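Local coordinates for protein NADH:ubiquinone oxidoreductase, Na translocating, F subunit (Porphyromonas gingivalis, PDB 2R6H) that binds flavin-adenine dinucleotide and probably belongs to the two-domain flavin-dependent oxidoreductases, with an antiparallel beta domain beside a nucleotide-binding domain, at residues A[9-17]-A[27-37]. Numbering follows the deposited sequence.
Sequences EWECEVLSN and FVVKLPEGETM
Trp-10 lies against the loop that leaves the second strand, with the methyl CD2 of Leu-31 over one face of its indole. Leu-31 CD2 stands 3.6 Å from the centroid of the Trp-10 five-membered ring and 16° off the ring normal, a CH-pi contact well suited to a branched aliphatic side chain. With CG anti to its carbonyl carbon (chi1 -57°), the Trp-10 indole extends to selenomethionine Met-37, whose long, flexible chain brings CE to 3.5 Å from Trp-10 CZ3. Glu-35 takes the indole edge, its carboxylate turned 81° from the ring plane.

Backbone hydrogen bonds join the strands further along. Glu-13 and Lys-30 form an antiparallel hydrogen-bonded pair, Lys-30 N lying 2.7 Å from Glu-13 O. A classic beta bulge follows: Leu-15 N and Ser-16 N both donate to Val-28 O, at 2.7 and 3.3 Å respectively, and Val-28 N returns a bond to Ser-16 O. Strands 9-19 and 24-30 form a beta hairpin within the antiparallel FAD-binding domain of a ferredoxin-reductase-like fold, flanked by strands 140-147 and 100-106; a type II turn, Pro-32 to Glu-35, shapes the loop beyond it.

Apolar side chains pack on the face carrying Val-14, Val-29 and Phe-27, where beta-branched valines suit extended backbone. Val-14 CG1 meets Phe-27 CE1 at 3.5 Å, the two side chains crossing at about a right angle. Nearer the loop, Cys-12, a small and weakly polar residue suited to a buried place, sets SG 3.6 Å from Leu-31 CD1.

On the face shared with Ser-16 and Val-28, Glu-13 and Lys-30 run side by side. Glu-13 OE2 and Lys-30 NZ remain 4.1 Å apart, beyond a salt bridge, though their opposite charges probably attract.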
loop_
_atom_site.group_PDB
_atom_site.type_symbol
_atom_site.label_atom_id
_atom_site.label_comp_id
_atom_site.label_asym_id
_atom_site.label_seq_id
_atom_site.Cartn_x
_atom_site.Cartn_y
_atom_site.Cartn_z
ATOM N N GLU A 9 -10.505 17.342 -11.789
ATOM C CA GLU A 9 -9.310 17.755 -11.054
ATOM C C GLU A 9 -9.534 18.850 -10.002
ATOM O O GLU A 9 -10.017 19.936 -10.319
ATOM C CB GLU A 9 -8.236 18.212 -12.038
ATOM C CG GLU A 9 -7.192 19.132 -11.433
ATOM C CD GLU A 9 -5.990 19.320 -12.346
ATOM O OE1 GLU A 9 -5.940 20.355 -13.057
ATOM O OE2 GLU A 9 -5.101 18.432 -12.351
ATOM N N TRP A 10 -9.165 18.556 -8.753
ATOM C CA TRP A 10 -9.230 19.525 -7.652
ATOM C C TRP A 10 -7.856 19.969 -7.225
ATOM O O TRP A 10 -6.874 19.292 -7.492
ATOM C CB TRP A 10 -9.889 18.912 -6.417
ATOM C CG TRP A 10 -11.252 18.390 -6.649
ATOM C CD1 TRP A 10 -12.428 19.068 -6.504
ATOM C CD2 TRP A 10 -11.605 17.072 -7.062
ATOM N NE1 TRP A 10 -13.487 18.251 -6.802
ATOM C CE2 TRP A 10 -13.001 17.015 -7.153
ATOM C CE3 TRP A 10 -10.855 15.926 -7.364
ATOM C CZ2 TRP A 10 -13.683 15.869 -7.534
ATOM C CZ3 TRP A 10 -11.532 14.786 -7.746
ATOM C CH2 TRP A 10 -12.932 14.764 -7.826
ATOM N N GLU A 11 -7.788 21.103 -6.543
ATOM C CA GLU A 11 -6.581 21.419 -5.809
ATOM C C GLU A 11 -6.862 21.161 -4.337
ATOM O O GLU A 11 -7.851 21.630 -3.785
ATOM C CB GLU A 11 -6.078 22.839 -6.085
ATOM C CG GLU A 11 -6.197 23.825 -4.936
ATOM C CD GLU A 11 -7.214 24.929 -5.213
ATOM O OE1 GLU A 11 -6.822 26.116 -5.105
ATOM O OE2 GLU A 11 -8.389 24.616 -5.543
ATOM N N CYS A 12 -5.999 20.375 -3.712
ATOM C CA CYS A 12 -6.259 19.910 -2.364
ATOM C C CYS A 12 -5.231 20.434 -1.381
ATOM O O CYS A 12 -4.076 20.668 -1.732
ATOM C CB CYS A 12 -6.256 18.386 -2.339
ATOM S SG CYS A 12 -7.287 17.632 -3.604
ATOM N N GLU A 13 -5.674 20.617 -0.144
ATOM C CA GLU A 13 -4.776 20.939 0.947
ATOM C C GLU A 13 -4.287 19.670 1.653
ATOM O O GLU A 13 -5.068 18.764 1.966
ATOM C CB GLU A 13 -5.459 21.862 1.952
ATOM C CG GLU A 13 -4.498 22.454 2.969
ATOM C CD GLU A 13 -5.122 22.619 4.338
ATOM O OE1 GLU A 13 -4.437 22.333 5.350
ATOM O OE2 GLU A 13 -6.303 23.026 4.400
ATOM N N VAL A 14 -2.983 19.613 1.903
ATOM C CA VAL A 14 -2.392 18.505 2.642
ATOM C C VAL A 14 -2.677 18.623 4.135
ATOM O O VAL A 14 -2.241 19.573 4.786
ATOM C CB VAL A 14 -0.870 18.428 2.424
ATOM C CG1 VAL A 14 -0.300 17.185 3.090
ATOM C CG2 VAL A 14 -0.546 18.442 0.937
ATOM N N LEU A 15 -3.411 17.653 4.671
ATOM C CA LEU A 15 -3.679 17.598 6.104
ATOM C C LEU A 15 -2.504 16.991 6.862
ATOM O O LEU A 15 -2.004 17.576 7.822
ATOM C CB LEU A 15 -4.954 16.797 6.379
ATOM C CG LEU A 15 -6.252 17.372 5.809
ATOM C CD1 LEU A 15 -7.437 16.493 6.179
ATOM C CD2 LEU A 15 -6.467 18.799 6.292
ATOM N N SER A 16 -2.069 15.814 6.425
ATOM C CA SER A 16 -1.105 15.024 7.182
ATOM C C SER A 16 -0.160 14.269 6.253
ATOM O O SER A 16 -0.598 13.508 5.391
ATOM C CB SER A 16 -1.826 14.043 8.109
ATOM O OG SER A 16 -0.915 13.407 8.986
ATOM N N ASN A 17 1.138 14.485 6.435
ATOM C CA ASN A 17 2.151 13.653 5.797
ATOM C C ASN A 17 3.165 13.111 6.798
ATOM O O ASN A 17 4.320 13.537 6.819
ATOM C CB ASN A 17 2.867 14.432 4.692
ATOM C CG ASN A 17 3.396 13.532 3.593
ATOM O OD1 ASN A 17 2.745 12.564 3.201
ATOM N ND2 ASN A 17 4.583 13.848 3.089
ATOM N N PHE A 27 -0.165 9.867 3.330
ATOM C CA PHE A 27 -0.335 11.183 2.731
ATOM C C PHE A 27 -1.819 11.516 2.615
ATOM O O PHE A 27 -2.536 10.910 1.835
ATOM C CB PHE A 27 0.344 11.181 1.366
ATOM C CG PHE A 27 0.251 12.474 0.636
ATOM C CD1 PHE A 27 0.639 13.659 1.248
ATOM C CD2 PHE A 27 -0.190 12.507 -0.674
ATOM C CE1 PHE A 27 0.564 14.849 0.577
ATOM C CE2 PHE A 27 -0.265 13.694 -1.351
ATOM C CZ PHE A 27 0.113 14.873 -0.723
ATOM N N VAL A 28 -2.270 12.478 3.408
ATOM C CA VAL A 28 -3.691 12.746 3.570
ATOM C C VAL A 28 -4.068 14.151 3.074
ATOM O O VAL A 28 -3.618 15.165 3.626
ATOM C CB VAL A 28 -4.097 12.592 5.052
ATOM C CG1 VAL A 28 -5.569 12.880 5.240
ATOM C CG2 VAL A 28 -3.746 11.193 5.559
ATOM N N VAL A 29 -4.898 14.212 2.037
ATOM C CA VAL A 29 -5.261 15.490 1.429
ATOM C C VAL A 29 -6.763 15.757 1.529
ATOM O O VAL A 29 -7.556 14.815 1.589
ATOM C CB VAL A 29 -4.806 15.559 -0.057
ATOM C CG1 VAL A 29 -3.271 15.500 -0.161
ATOM C CG2 VAL A 29 -5.459 14.440 -0.868
ATOM N N LYS A 30 -7.150 17.032 1.548
ATOM C CA LYS A 30 -8.565 17.397 1.658
ATOM C C LYS A 30 -9.052 18.180 0.440
ATOM O O LYS A 30 -8.356 19.072 -0.050
ATOM C CB LYS A 30 -8.812 18.212 2.939
ATOM C CG LYS A 30 -10.279 18.505 3.244
ATOM C CD LYS A 30 -10.428 19.518 4.382
ATOM C CE LYS A 30 -9.847 20.876 3.977
ATOM N NZ LYS A 30 -10.228 21.995 4.894
ATOM N N LEU A 31 -10.247 17.856 -0.050
ATOM C CA LEU A 31 -10.803 18.575 -1.197
ATOM C C LEU A 31 -11.390 19.901 -0.755
ATOM O O LEU A 31 -11.644 20.087 0.439
ATOM C CB LEU A 31 -11.830 17.723 -1.953
ATOM C CG LEU A 31 -11.211 16.832 -3.045
ATOM C CD1 LEU A 31 -10.195 15.884 -2.445
ATOM C CD2 LEU A 31 -12.252 16.055 -3.819
ATOM N N PRO A 32 -11.570 20.842 -1.702
ATOM C CA PRO A 32 -12.195 22.142 -1.403
ATOM C C PRO A 32 -13.525 21.926 -0.686
ATOM O O PRO A 32 -14.152 20.893 -0.932
ATOM C CB PRO A 32 -12.456 22.733 -2.792
ATOM C CG PRO A 32 -11.425 22.117 -3.669
ATOM C CD PRO A 32 -11.167 20.728 -3.117
ATOM N N GLU A 33 -13.956 22.849 0.172
ATOM C CA GLU A 33 -15.213 22.651 0.905
ATOM C C GLU A 33 -16.377 22.237 0.011
ATOM O O GLU A 33 -16.523 22.723 -1.111
ATOM C CB GLU A 33 -15.596 23.875 1.742
ATOM C CG GLU A 33 -15.476 23.636 3.253
ATOM C CD GLU A 33 -15.974 24.809 4.087
ATOM O OE1 GLU A 33 -17.078 24.704 4.669
ATOM O OE2 GLU A 33 -15.261 25.834 4.157
ATOM N N GLY A 34 -17.192 21.319 0.522
ATOM C CA GLY A 34 -18.344 20.816 -0.208
ATOM C C GLY A 34 -18.007 20.146 -1.530
ATOM O O GLY A 34 -18.886 19.928 -2.360
ATOM N N GLU A 35 -16.733 19.833 -1.736
ATOM C CA GLU A 35 -16.334 19.044 -2.888
ATOM C C GLU A 35 -16.198 17.604 -2.435
ATOM O O GLU A 35 -15.975 17.339 -1.255
ATOM C CB GLU A 35 -15.010 19.540 -3.470
ATOM C CG GLU A 35 -15.065 20.928 -4.109
ATOM C CD GLU A 35 -15.679 20.927 -5.505
ATOM O OE1 GLU A 35 -15.285 21.786 -6.326
ATOM O OE2 GLU A 35 -16.546 20.072 -5.782
ATOM N N THR A 36 -16.341 16.677 -3.374
ATOM C CA THR A 36 -16.301 15.246 -3.060
ATOM C C THR A 36 -15.910 14.394 -4.277
ATOM O O THR A 36 -16.309 14.682 -5.414
ATOM C CB THR A 36 -17.653 14.763 -2.444
ATOM O OG1 THR A 36 -17.550 14.750 -1.014
ATOM C CG2 THR A 36 -18.020 13.361 -2.921
HETATM N N MSE A 37 -15.108 13.358 -4.032
HETATM C CA MSE A 37 -14.769 12.394 -5.074
HETATM C C MSE A 37 -15.528 11.075 -4.889
HETATM O O MSE A 37 -15.326 10.352 -3.905
HETATM C CB MSE A 37 -13.264 12.142 -5.120
HETATM C CG MSE A 37 -12.806 11.373 -6.346
HETATM SE SE MSE A 37 -11.037 10.575 -6.111
HETATM C CE MSE A 37 -9.959 12.201 -6.071
#